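Local coordinates for protein tricorn protease (Thermoplasma acidophilum, PDB 1K32) that degrades peptides as a serine protease of the S41 family, probably trimming products released upstream by the proteasome, within a six-chain assembly built with beta propellers, at residues A[299-304]-A[312-317]; A[338-343]-A[350-355]; A[23-28]-A[38-43]. One frame throughout, in Å; residues are numbered along the deposited sequence.

Interaction 1 of 3, residues A[299-304]-A[312-317]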
ATOM      1  N   PHE A 299      15.706  35.614  16.487  1.00 24.13           N
ATOM      2  CA  PHE A 299      16.790  35.731  17.464  1.00 24.45           C
ATOM      3  C   PHE A 299      16.783  34.515  18.365  1.00 25.51           C
ATOM      4  O   PHE A 299      17.379  34.505  19.438  1.00 25.21           O
ATOM      5  CB  PHE A 299      16.650  37.033  18.272  1.00 22.66           C
ATOM      6  CG  PHE A 299      16.482  38.249  17.407  1.00 21.45           C
ATOM      7  CD1 PHE A 299      15.209  38.725  17.085  1.00 21.95           C
ATOM      8  CD2 PHE A 299      17.582  38.854  16.825  1.00 21.06           C
ATOM      9  CE1 PHE A 299      15.040  39.784  16.185  1.00 21.50           C
ATOM     10  CE2 PHE A 299      17.426  39.913  15.920  1.00 23.20           C
ATOM     11  CZ  PHE A 299      16.150  40.376  15.601  1.00 21.25           C
ATOM     12  N   ALA A 300      16.105  33.479  17.891  1.00 28.80           N
ATOM     13  CA  ALA A 300      15.984  32.227  18.616  1.00 31.89           C
ATOM     14  C   ALA A 300      17.327  31.573  18.909  1.00 34.44           C
ATOM     15  O   ALA A 300      18.301  31.733  18.169  1.00 32.65           O
ATOM     16  CB  ALA A 300      15.112  31.267  17.839  1.00 32.75           C
ATOM     17  N   GLU A 301      17.347  30.842  20.014  1.00 36.86           N
ATOM     18  CA  GLU A 301      18.506  30.103  20.492  1.00 40.54           C
ATOM     19  C   GLU A 301      17.913  28.969  21.333  1.00 40.57           C
ATOM     20  O   GLU A 301      16.702  28.881  21.526  1.00 41.46           O
ATOM     21  CB  GLU A 301      19.377  30.983  21.410  1.00 42.47           C
ATOM     22  CG  GLU A 301      19.745  32.349  20.849  1.00 46.27           C
ATOM     23  CD  GLU A 301      20.406  33.272  21.869  1.00 48.53           C
ATOM     24  OE1 GLU A 301      19.704  33.784  22.774  1.00 48.23           O
ATOM     25  OE2 GLU A 301      21.636  33.491  21.764  1.00 51.26           O
ATOM     26  N   ASP A 302      18.774  28.084  21.797  1.00 42.40           N
ATOM     27  CA  ASP A 302      18.377  27.008  22.694  1.00 42.55           C
ATOM     28  C   ASP A 302      16.877  26.653  22.709  1.00 43.27           C
ATOM     29  O   ASP A 302      16.092  27.337  23.363  1.00 45.09           O
ATOM     30  CB  ASP A 302      18.812  27.431  24.101  1.00 43.26           C
ATOM     31  CG  ASP A 302      18.847  26.285  25.078  1.00 45.89           C
ATOM     32  OD1 ASP A 302      18.952  26.553  26.297  1.00 43.00           O
ATOM     33  OD2 ASP A 302      18.784  25.123  24.629  1.00 47.79           O
ATOM     34  N   PHE A 303      16.475  25.607  21.984  1.00 41.14           N
ATOM     35  CA  PHE A 303      15.080  25.159  22.000  1.00 37.48           C
ATOM     36  C   PHE A 303      15.120  23.806  22.710  1.00 35.87           C
ATOM     37  O   PHE A 303      16.005  23.005  22.452  1.00 34.60           O
ATOM     38  CB  PHE A 303      14.520  25.032  20.579  1.00 39.81           C
ATOM     39  CG  PHE A 303      15.220  24.019  19.728  1.00 40.76           C
ATOM     40  CD1 PHE A 303      14.819  22.688  19.734  1.00 41.28           C
ATOM     41  CD2 PHE A 303      16.285  24.398  18.915  1.00 41.24           C
ATOM     42  CE1 PHE A 303      15.470  21.749  18.939  1.00 42.34           C
ATOM     43  CE2 PHE A 303      16.941  23.467  18.116  1.00 42.37           C
ATOM     44  CZ  PHE A 303      16.533  22.141  18.127  1.00 42.58           C
ATOM     45  N   SER A 304      14.183  23.549  23.614  1.00 33.99           N
ATOM     46  CA  SER A 304      14.220  22.291  24.359  1.00 34.33           C
ATOM     47  C   SER A 304      12.843  21.724  24.732  1.00 33.14           C
ATOM     48  O   SER A 304      11.899  22.465  24.972  1.00 31.93           O
ATOM     49  CB  SER A 304      15.051  22.517  25.630  1.00 34.38           C
ATOM     50  OG  SER A 304      15.606  21.314  26.123  1.00 40.25           O
ATOM     51  N   ALA A 312      10.494  24.692  25.516  1.00 22.86           N
ATOM     52  CA  ALA A 312      11.186  25.824  26.094  1.00 24.75           C
ATOM     53  C   ALA A 312      12.062  26.367  24.986  1.00 24.03           C
ATOM     54  O   ALA A 312      12.633  25.605  24.224  1.00 22.98           O
ATOM     55  CB  ALA A 312      12.061  25.383  27.251  1.00 21.62           C
ATOM     56  N   PHE A 313      12.162  27.684  24.887  1.00 26.79           N
ATOM     57  CA  PHE A 313      13.035  28.280  23.892  1.00 28.56           C
ATOM     58  C   PHE A 313      13.470  29.678  24.327  1.00 27.24           C
ATOM     59  O   PHE A 313      12.731  30.414  25.001  1.00 26.74           O
ATOM     60  CB  PHE A 313      12.370  28.269  22.508  1.00 32.51           C
ATOM     61  CG  PHE A 313      11.486  29.435  22.236  1.00 32.89           C
ATOM     62  CD1 PHE A 313      12.006  30.598  21.680  1.00 35.44           C
ATOM     63  CD2 PHE A 313      10.128  29.370  22.512  1.00 34.93           C
ATOM     64  CE1 PHE A 313      11.182  31.684  21.398  1.00 34.25           C
ATOM     65  CE2 PHE A 313       9.289  30.452  22.235  1.00 33.89           C
ATOM     66  CZ  PHE A 313       9.819  31.612  21.677  1.00 34.57           C
ATOM     67  N   VAL A 314      14.701  30.006  23.973  1.00 25.43           N
ATOM     68  CA  VAL A 314      15.315  31.268  24.329  1.00 25.65           C
ATOM     69  C   VAL A 314      15.451  32.126  23.082  1.00 24.39           C
ATOM     70  O   VAL A 314      15.792  31.628  22.011  1.00 24.91           O
ATOM     71  CB  VAL A 314      16.711  31.009  24.951  1.00 25.12           C
ATOM     72  CG1 VAL A 314      17.423  32.318  25.251  1.00 25.52           C
ATOM     73  CG2 VAL A 314      16.556  30.165  26.198  1.00 26.13           C
ATOM     74  N   SER A 315      15.174  33.411  23.222  1.00 24.76           N
ATOM     75  CA  SER A 315      15.286  34.326  22.097  1.00 24.49           C
ATOM     76  C   SER A 315      15.544  35.741  22.556  1.00 23.67           C
ATOM     77  O   SER A 315      14.833  36.269  23.406  1.00 24.62           O
ATOM     78  CB  SER A 315      14.012  34.302  21.244  1.00 24.67           C
ATOM     79  OG  SER A 315      14.114  35.251  20.196  1.00 23.98           O
ATOM     80  N   ARG A 316      16.576  36.356  21.986  1.00 23.78           N
ATOM     81  CA  ARG A 316      16.916  37.725  22.329  1.00 23.75           C
ATOM     82  C   ARG A 316      17.032  37.865  23.848  1.00 22.64           C
ATOM     83  O   ARG A 316      16.549  38.831  24.428  1.00 23.78           O
ATOM     84  CB  ARG A 316      15.839  38.676  21.781  1.00 23.34           C
ATOM     85  CG  ARG A 316      16.330  40.059  21.417  1.00 23.94           C
ATOM     86  CD  ARG A 316      15.184  40.958  20.963  1.00 25.90           C
ATOM     87  NE  ARG A 316      15.636  42.322  20.715  1.00 26.19           N
ATOM     88  CZ  ARG A 316      16.310  42.709  19.637  1.00 28.37           C
ATOM     89  NH1 ARG A 316      16.689  43.979  19.506  1.00 27.63           N
ATOM     90  NH2 ARG A 316      16.589  41.836  18.679  1.00 28.39           N
ATOM     91  N   GLY A 317      17.658  36.876  24.482  1.00 22.91           N
ATOM     92  CA  GLY A 317      17.874  36.916  25.925  1.00 22.47           C
ATOM     93  C   GLY A 317      16.659  36.676  26.798  1.00 21.93           C
ATOM     94  O   GLY A 317      16.727  36.801  28.018  1.00 20.25           O
TER
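Arg316 reaches over Phe299 in a cation-pi contact: NH2 sits above the middle of the ring, and CZ of Arg316 lies 4.6 Å from the ring centroid, 7° off the ring normal. The guanidinium does not lie flat on the ring, the two planes standing 76° apart. CG anti to the backbone N (chi1 -150°) and the chain extended to NE carry the guanidinium alongside the phenyl group and over its face. Arg316 NE forms a salt bridge with Glu659. Ser315 OG packs 3.6 Å from Phe299 CB while bonding to the carbonyl of Pro296. Further along this antiparallel hairpin, the register slips by one at a beta bulge, where Val314 N donates to Asp302 O at 3.1 Å and only weakly to Glu301 O. Asp302 has positive phi, and its carboxylate pairs with Arg614 as well as Arg342. Past the bulge, the CB atoms of Phe303 and Phe313 pack 4.3 Å apart. An alanine at Phe299 would strip the aromatic face from beneath NH2 and would probably open a gap beside the arginine, though Glu659 would still hold NE. The chemistry thus implies a buried charge probably stabilised by the Glu659 carboxylate at NE and the ring face at NH2.

Interaction 2 of 3, residues A[338-343]-A[350-355]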
ATOM      1  N   ILE A 338      18.887  35.503  29.714  1.00 27.26           N
ATOM      2  CA  ILE A 338      18.688  34.155  30.180  1.00 26.16           C
ATOM      3  C   ILE A 338      19.497  33.484  29.067  1.00 26.31           C
ATOM      4  O   ILE A 338      19.227  33.701  27.884  1.00 25.30           O
ATOM      5  CB  ILE A 338      17.195  33.755  30.109  1.00 27.54           C
ATOM      6  CG1 ILE A 338      16.423  34.449  31.241  1.00 28.39           C
ATOM      7  CG2 ILE A 338      17.042  32.250  30.193  1.00 24.60           C
ATOM      8  CD1 ILE A 338      14.953  34.040  31.338  1.00 29.55           C
ATOM      9  N   ARG A 339      20.518  32.719  29.431  1.00 26.26           N
ATOM     10  CA  ARG A 339      21.361  32.073  28.434  1.00 26.47           C
ATOM     11  C   ARG A 339      20.919  30.663  28.057  1.00 27.85           C
ATOM     12  O   ARG A 339      20.997  30.282  26.890  1.00 29.94           O
ATOM     13  CB  ARG A 339      22.818  32.029  28.916  1.00 24.95           C
ATOM     14  CG  ARG A 339      23.479  33.394  29.095  1.00 26.74           C
ATOM     15  CD  ARG A 339      24.962  33.242  29.431  1.00 26.72           C
ATOM     16  NE  ARG A 339      25.591  34.513  29.785  1.00 25.96           N
ATOM     17  CZ  ARG A 339      25.768  35.533  28.949  1.00 27.69           C
ATOM     18  NH1 ARG A 339      26.352  36.647  29.384  1.00 25.89           N
ATOM     19  NH2 ARG A 339      25.369  35.448  27.683  1.00 23.52           N
ATOM     20  N   TYR A 340      20.488  29.882  29.043  1.00 27.26           N
ATOM     21  CA  TYR A 340      20.037  28.514  28.790  1.00 27.10           C
ATOM     22  C   TYR A 340      18.837  28.193  29.668  1.00 27.19           C
ATOM     23  O   TYR A 340      18.628  28.815  30.715  1.00 26.12           O
ATOM     24  CB  TYR A 340      21.150  27.488  29.071  1.00 27.77           C
ATOM     25  CG  TYR A 340      22.470  27.788  28.396  1.00 28.51           C
ATOM     26  CD1 TYR A 340      23.458  28.511  29.060  1.00 28.47           C
ATOM     27  CD2 TYR A 340      22.716  27.387  27.079  1.00 27.52           C
ATOM     28  CE1 TYR A 340      24.656  28.830  28.435  1.00 26.43           C
ATOM     29  CE2 TYR A 340      23.911  27.706  26.448  1.00 26.32           C
ATOM     30  CZ  TYR A 340      24.874  28.426  27.134  1.00 25.92           C
ATOM     31  OH  TYR A 340      26.058  28.749  26.533  1.00 26.68           O
ATOM     32  N   VAL A 341      18.051  27.219  29.218  1.00 27.27           N
ATOM     33  CA  VAL A 341      16.858  26.763  29.917  1.00 26.64           C
ATOM     34  C   VAL A 341      16.757  25.251  29.698  1.00 26.69           C
ATOM     35  O   VAL A 341      16.890  24.760  28.578  1.00 24.74           O
ATOM     36  CB  VAL A 341      15.589  27.469  29.378  1.00 26.18           C
ATOM     37  CG1 VAL A 341      14.359  26.979  30.119  1.00 26.93           C
ATOM     38  CG2 VAL A 341      15.716  28.972  29.547  1.00 24.30           C
ATOM     39  N   ARG A 342      16.524  24.520  30.781  1.00 28.48           N
ATOM     40  CA  ARG A 342      16.443  23.070  30.721  1.00 29.62           C
ATOM     41  C   ARG A 342      15.350  22.539  31.640  1.00 30.99           C
ATOM     42  O   ARG A 342      15.064  23.123  32.685  1.00 29.92           O
ATOM     43  CB  ARG A 342      17.793  22.486  31.143  1.00 31.90           C
ATOM     44  CG  ARG A 342      18.289  21.332  30.299  1.00 36.88           C
ATOM     45  CD  ARG A 342      18.561  21.760  28.862  1.00 36.55           C
ATOM     46  NE  ARG A 342      19.826  22.473  28.689  1.00 39.19           N
ATOM     47  CZ  ARG A 342      20.117  23.203  27.614  1.00 39.45           C
ATOM     48  NH1 ARG A 342      21.287  23.822  27.511  1.00 38.09           N
ATOM     49  NH2 ARG A 342      19.221  23.325  26.639  1.00 37.49           N
ATOM     50  N   ARG A 343      14.737  21.430  31.240  1.00 31.05           N
ATOM     51  CA  ARG A 343      13.698  20.786  32.034  1.00 32.33           C
ATOM     52  C   ARG A 343      14.264  20.490  33.427  1.00 32.31           C
ATOM     53  O   ARG A 343      15.349  19.924  33.554  1.00 31.02           O
ATOM     54  CB  ARG A 343      13.266  19.496  31.331  1.00 34.31           C
ATOM     55  CG  ARG A 343      12.882  18.325  32.237  1.00 39.49           C
ATOM     56  CD  ARG A 343      11.560  18.551  32.927  1.00 42.98           C
ATOM     57  NE  ARG A 343      10.917  17.296  33.331  1.00 45.82           N
ATOM     58  CZ  ARG A 343      11.394  16.452  34.243  1.00 45.78           C
ATOM     59  NH1 ARG A 343      10.722  15.348  34.530  1.00 46.52           N
ATOM     60  NH2 ARG A 343      12.534  16.703  34.870  1.00 46.64           N
ATOM     61  N   ALA A 350      15.112  24.833  34.825  1.00 26.71           N
ATOM     62  CA  ALA A 350      16.302  25.468  35.367  1.00 25.95           C
ATOM     63  C   ALA A 350      16.842  26.373  34.256  1.00 26.35           C
ATOM     64  O   ALA A 350      16.638  26.097  33.070  1.00 27.01           O
ATOM     65  CB  ALA A 350      17.338  24.416  35.750  1.00 24.21           C
ATOM     66  N   PHE A 351      17.517  27.453  34.628  1.00 25.52           N
ATOM     67  CA  PHE A 351      18.050  28.365  33.629  1.00 26.35           C
ATOM     68  C   PHE A 351      19.306  29.067  34.099  1.00 24.75           C
ATOM     69  O   PHE A 351      19.583  29.145  35.297  1.00 25.86           O
ATOM     70  CB  PHE A 351      16.988  29.410  33.243  1.00 26.79           C
ATOM     71  CG  PHE A 351      16.524  30.272  34.395  1.00 31.52           C
ATOM     72  CD1 PHE A 351      17.310  31.331  34.857  1.00 32.32           C
ATOM     73  CD2 PHE A 351      15.304  30.022  35.024  1.00 30.32           C
ATOM     74  CE1 PHE A 351      16.888  32.130  35.929  1.00 34.84           C
ATOM     75  CE2 PHE A 351      14.871  30.809  36.093  1.00 32.28           C
ATOM     76  CZ  PHE A 351      15.664  31.867  36.548  1.00 33.60           C
ATOM     77  N   ILE A 352      20.075  29.559  33.142  1.00 23.17           N
ATOM     78  CA  ILE A 352      21.275  30.307  33.447  1.00 22.31           C
ATOM     79  C   ILE A 352      20.925  31.756  33.132  1.00 23.99           C
ATOM     80  O   ILE A 352      20.411  32.073  32.045  1.00 21.32           O
ATOM     81  CB  ILE A 352      22.471  29.861  32.594  1.00 22.03           C
ATOM     82  CG1 ILE A 352      22.791  28.389  32.876  1.00 20.25           C
ATOM     83  CG2 ILE A 352      23.681  30.743  32.891  1.00 21.95           C
ATOM     84  CD1 ILE A 352      23.121  28.097  34.321  1.00 19.37           C
ATOM     85  N   HIS A 353      21.166  32.619  34.114  1.00 23.69           N
ATOM     86  CA  HIS A 353      20.907  34.046  34.003  1.00 26.21           C
ATOM     87  C   HIS A 353      22.258  34.752  34.051  1.00 26.10           C
ATOM     88  O   HIS A 353      23.041  34.554  34.986  1.00 27.55           O
ATOM     89  CB  HIS A 353      20.014  34.514  35.162  1.00 29.67           C
ATOM     90  CG  HIS A 353      19.654  35.964  35.098  1.00 33.40           C
ATOM     91  ND1 HIS A 353      20.282  36.920  35.863  1.00 36.18           N
ATOM     92  CD2 HIS A 353      18.779  36.630  34.307  1.00 36.73           C
ATOM     93  CE1 HIS A 353      19.813  38.114  35.544  1.00 36.74           C
ATOM     94  NE2 HIS A 353      18.901  37.966  34.601  1.00 36.24           N
ATOM     95  N   GLY A 354      22.533  35.558  33.033  1.00 23.91           N
ATOM     96  CA  GLY A 354      23.789  36.265  32.965  1.00 23.72           C
ATOM     97  C   GLY A 354      23.623  37.746  33.218  1.00 25.55           C
ATOM     98  O   GLY A 354      22.657  38.370  32.773  1.00 24.30           O
ATOM     99  N   THR A 355      24.578  38.298  33.953  1.00 26.72           N
ATOM    100  CA  THR A 355      24.596  39.712  34.294  1.00 29.20           C
ATOM    101  C   THR A 355      26.016  40.186  34.044  1.00 29.89           C
ATOM    102  O   THR A 355      26.880  39.412  33.643  1.00 27.99           O
ATOM    103  CB  THR A 355      24.270  39.950  35.786  1.00 30.58           C
ATOM    104  OG1 THR A 355      25.290  39.354  36.600  1.00 32.57           O
ATOM    105  CG2 THR A 355      22.938  39.329  36.150  1.00 32.48           C
TER
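The Tyr340 ring meets Ile352 at its edge, CD1 lying 3.9 Å from CG1 of the isoleucine, with Ile352 CB close to the ring plane. At the His353 ring the contact is again edge-on, Ile338 CG1 approaching CD2 at 4.4 Å. Phe351 behaves differently, touching through its CB: CG lies between the backbone N and the carbonyl carbon (chi1 61°), which leads the ring away from the partner strand and leaves CB to pack 3.9 Å from Val341 CG2 and 4.2 Å from Ile338 CG2. The guanidinium of Arg339 passes obliquely by Gly354 CA, at 4.1 Å from NE, and is held by salt bridges to Asp359 and to Glu666 of helix 656-674. The backbones are joined by an antiparallel ladder. Arg339 N donates to Ile352 O at 2.7 Å, Ile352 N to Tyr340 O, and Arg342 N to Ala350 O. Tyr340 N, buried by the contact, finds no partner. Strand 338-343 is an outermost strand of a four-stranded antiparallel sheet, as in a propeller blade, and strand 348-355 lies between it and strand 358-365. Ala350 and Ile352 rest on Met384 of strand 381-386, in the next sheet, whereas Phe351 and His353 reach Lys373 of strand 371-373.

Interaction 3 of 3, residues A[23-28]-A[38-43]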
ATOM      1  N   HIS A  23      29.223  73.425   4.351  1.00 24.53           N
ATOM      2  CA  HIS A  23      29.220  74.310   3.188  1.00 27.27           C
ATOM      3  C   HIS A  23      28.687  75.650   3.665  1.00 26.57           C
ATOM      4  O   HIS A  23      27.494  75.797   3.923  1.00 25.21           O
ATOM      5  CB  HIS A  23      28.329  73.777   2.068  1.00 29.20           C
ATOM      6  CG  HIS A  23      28.453  74.549   0.791  1.00 33.31           C
ATOM      7  ND1 HIS A  23      29.477  74.342  -0.108  1.00 34.42           N
ATOM      8  CD2 HIS A  23      27.718  75.571   0.290  1.00 35.55           C
ATOM      9  CE1 HIS A  23      29.370  75.203  -1.104  1.00 35.21           C
ATOM     10  NE2 HIS A  23      28.310  75.961  -0.886  1.00 36.79           N
ATOM     11  N   GLY A  24      29.582  76.622   3.794  1.00 28.43           N
ATOM     12  CA  GLY A  24      29.182  77.939   4.264  1.00 29.74           C
ATOM     13  C   GLY A  24      28.665  77.881   5.690  1.00 29.95           C
ATOM     14  O   GLY A  24      29.392  77.515   6.614  1.00 28.51           O
ATOM     15  N   ASP A  25      27.404  78.250   5.870  1.00 31.04           N
ATOM     16  CA  ASP A  25      26.782  78.228   7.187  1.00 33.27           C
ATOM     17  C   ASP A  25      25.896  77.010   7.354  1.00 33.13           C
ATOM     18  O   ASP A  25      25.120  76.935   8.309  1.00 31.21           O
ATOM     19  CB  ASP A  25      25.931  79.478   7.405  1.00 36.85           C
ATOM     20  CG  ASP A  25      26.766  80.718   7.590  1.00 39.41           C
ATOM     21  OD1 ASP A  25      27.688  80.670   8.431  1.00 40.90           O
ATOM     22  OD2 ASP A  25      26.501  81.731   6.903  1.00 42.32           O
ATOM     23  N   ARG A  26      25.999  76.067   6.422  1.00 30.89           N
ATOM     24  CA  ARG A  26      25.178  74.869   6.502  1.00 32.72           C
ATOM     25  C   ARG A  26      26.038  73.665   6.822  1.00 30.55           C
ATOM     26  O   ARG A  26      27.110  73.482   6.257  1.00 29.21           O
ATOM     27  CB  ARG A  26      24.423  74.615   5.187  1.00 34.37           C
ATOM     28  CG  ARG A  26      23.624  75.807   4.678  1.00 38.70           C
ATOM     29  CD  ARG A  26      22.381  75.376   3.904  1.00 42.05           C
ATOM     30  NE  ARG A  26      22.651  74.449   2.801  1.00 45.83           N
ATOM     31  CZ  ARG A  26      23.394  74.733   1.735  1.00 46.37           C
ATOM     32  NH1 ARG A  26      23.565  73.822   0.792  1.00 48.26           N
ATOM     33  NH2 ARG A  26      23.980  75.916   1.616  1.00 48.65           N
ATOM     34  N   ILE A  27      25.552  72.854   7.749  1.00 29.19           N
ATOM     35  CA  ILE A  27      26.242  71.647   8.163  1.00 27.57           C
ATOM     36  C   ILE A  27      25.274  70.491   8.115  1.00 25.43           C
ATOM     37  O   ILE A  27      24.183  70.585   8.662  1.00 27.03           O
ATOM     38  CB  ILE A  27      26.753  71.770   9.596  1.00 29.13           C
ATOM     39  CG1 ILE A  27      27.986  72.668   9.621  1.00 31.13           C
ATOM     40  CG2 ILE A  27      27.032  70.404  10.167  1.00 29.08           C
ATOM     41  CD1 ILE A  27      28.461  72.999  11.014  1.00 34.53           C
ATOM     42  N   ILE A  28      25.659  69.416   7.436  1.00 23.57           N
ATOM     43  CA  ILE A  28      24.819  68.228   7.376  1.00 21.37           C
ATOM     44  C   ILE A  28      25.513  67.162   8.217  1.00 21.22           C
ATOM     45  O   ILE A  28      26.738  67.175   8.372  1.00 22.11           O
ATOM     46  CB  ILE A  28      24.596  67.723   5.916  1.00 20.26           C
ATOM     47  CG1 ILE A  28      25.923  67.514   5.187  1.00 19.59           C
ATOM     48  CG2 ILE A  28      23.715  68.710   5.181  1.00 20.59           C
ATOM     49  CD1 ILE A  28      25.758  66.986   3.735  1.00 19.52           C
ATOM     50  N   HIS A  38      21.771  71.536   9.463  1.00 28.91           N
ATOM     51  CA  HIS A  38      21.758  72.562  10.490  1.00 31.21           C
ATOM     52  C   HIS A  38      22.319  73.869   9.934  1.00 31.73           C
ATOM     53  O   HIS A  38      23.378  73.888   9.311  1.00 31.68           O
ATOM     54  CB  HIS A  38      22.580  72.086  11.693  1.00 30.78           C
ATOM     55  CG  HIS A  38      22.656  73.082  12.807  1.00 32.22           C
ATOM     56  ND1 HIS A  38      23.776  73.852  13.043  1.00 30.88           N
ATOM     57  CD2 HIS A  38      21.746  73.444  13.741  1.00 31.29           C
ATOM     58  CE1 HIS A  38      23.550  74.644  14.077  1.00 33.50           C
ATOM     59  NE2 HIS A  38      22.326  74.416  14.519  1.00 33.03           N
ATOM     60  N   ASP A  39      21.586  74.955  10.132  1.00 33.94           N
ATOM     61  CA  ASP A  39      22.032  76.261   9.665  1.00 36.36           C
ATOM     62  C   ASP A  39      22.620  77.021  10.849  1.00 36.73           C
ATOM     63  O   ASP A  39      21.933  77.286  11.837  1.00 36.35           O
ATOM     64  CB  ASP A  39      20.868  77.052   9.056  1.00 38.55           C
ATOM     65  CG  ASP A  39      21.246  78.497   8.737  1.00 40.73           C
ATOM     66  OD1 ASP A  39      22.292  78.727   8.095  1.00 43.90           O
ATOM     67  OD2 ASP A  39      20.495  79.407   9.128  1.00 43.06           O
ATOM     68  N   LEU A  40      23.902  77.352  10.740  1.00 38.01           N
ATOM     69  CA  LEU A  40      24.613  78.072  11.785  1.00 39.58           C
ATOM     70  C   LEU A  40      24.071  79.481  11.969  1.00 40.75           C
ATOM     71  O   LEU A  40      24.152  80.042  13.058  1.00 40.38           O
ATOM     72  CB  LEU A  40      26.099  78.153  11.441  1.00 39.72           C
ATOM     73  CG  LEU A  40      26.843  76.827  11.330  1.00 38.86           C
ATOM     74  CD1 LEU A  40      28.186  77.035  10.643  1.00 39.13           C
ATOM     75  CD2 LEU A  40      27.005  76.243  12.723  1.00 40.25           C
ATOM     76  N   LYS A  41      23.523  80.055  10.903  1.00 41.86           N
ATOM     77  CA  LYS A  41      22.995  81.413  10.984  1.00 43.37           C
ATOM     78  C   LYS A  41      21.693  81.477  11.770  1.00 42.61           C
ATOM     79  O   LYS A  41      21.575  82.253  12.709  1.00 43.44           O
ATOM     80  CB  LYS A  41      22.786  81.987   9.578  1.00 45.30           C
ATOM     81  CG  LYS A  41      22.387  83.458   9.562  1.00 47.86           C
ATOM     82  CD  LYS A  41      22.371  84.013   8.142  1.00 49.24           C
ATOM     83  CE  LYS A  41      22.197  85.527   8.137  1.00 50.25           C
ATOM     84  NZ  LYS A  41      22.156  86.066   6.743  1.00 52.43           N
ATOM     85  N   SER A  42      20.724  80.652  11.392  1.00 41.55           N
ATOM     86  CA  SER A  42      19.425  80.632  12.059  1.00 41.20           C
ATOM     87  C   SER A  42      19.365  79.697  13.267  1.00 41.19           C
ATOM     88  O   SER A  42      18.489  79.834  14.123  1.00 40.27           O
ATOM     89  CB  SER A  42      18.346  80.216  11.065  1.00 42.38           C
ATOM     90  OG  SER A  42      18.547  78.878  10.647  1.00 43.34           O
ATOM     91  N   GLY A  43      20.290  78.743  13.333  1.00 40.42           N
ATOM     92  CA  GLY A  43      20.294  77.806  14.442  1.00 38.91           C
ATOM     93  C   GLY A  43      19.286  76.681  14.256  1.00 38.76           C
ATOM     94  O   GLY A  43      19.180  75.789  15.103  1.00 38.16           O
TER
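Leu40 and Asp25 meet where a beta hairpin opens, the two middle strands (26-31 and 34-39) of a four-stranded antiparallel sheet, as in a propeller blade. Leu40 N donates to Asp25 O at 2.8 Å, in a nearly straight bond of 169° at the hydrogen. The same carbonyl is flanked by the leucine side chain, whose CB and CG pass 3.5 Å from it. Leu40 CG stands anti to the carbonyl carbon (chi1 -62°), and the branch beyond it spreads both ways: CD1 lies alongside Asp25 CA, and CD2 touches Ile27 CD1 at 3.9 Å, the two aliphatic chains crossing at a slant. Ile280, from a nearby loop, touches both and His38 as well. Deeper in the hairpin, Ile27 and His38 form a hydrogen-bonded pair, each backbone N giving to the other's O. Arg26 and Asp39, the adjoining non-hydrogen-bonded pair, turn their CB atoms to the other side of the sheet.

Further out, each segment is set by its own turn. A type II' turn from His23 to Arg26 brings the chain round into strand 26-31, with Gly24 at positive phi and its N bonded to Asp255. On the other segment, the chain leaves the strand in helical conformation through residues 40-42, tied back by Gly43 N to Asp39 O. Asp39 anchors this turn with an Asx motif. Its OD2 takes two donors: Ser42 N from above the carboxylate plane, at 2.6 Å, and Ser42 OG on the anti lone pair, at 2.5 Å.

Overall arrangement
All three contacts are antiparallel beta hairpins, and they show how one element is reused along a long chain: interaction 3 comes first in sequence, then interactions 1 and 2 in succession. Interactions 1 and 2 belong to successive four-stranded sheets, with centres about 10 Å apart, and they touch. Asp302 OD2 forms a salt bridge with Arg342 NH2 at 2.7 Å, Gly317 O probably accepts a hydrogen bond from Ile338 N, and Val314 CG1 packs against Ile338 O. Interaction 3 stands apart, its centre about 48 Å from that of interaction 1 and 52 Å from that of interaction 2. The three contacts are all parts of the beta-sheet framework.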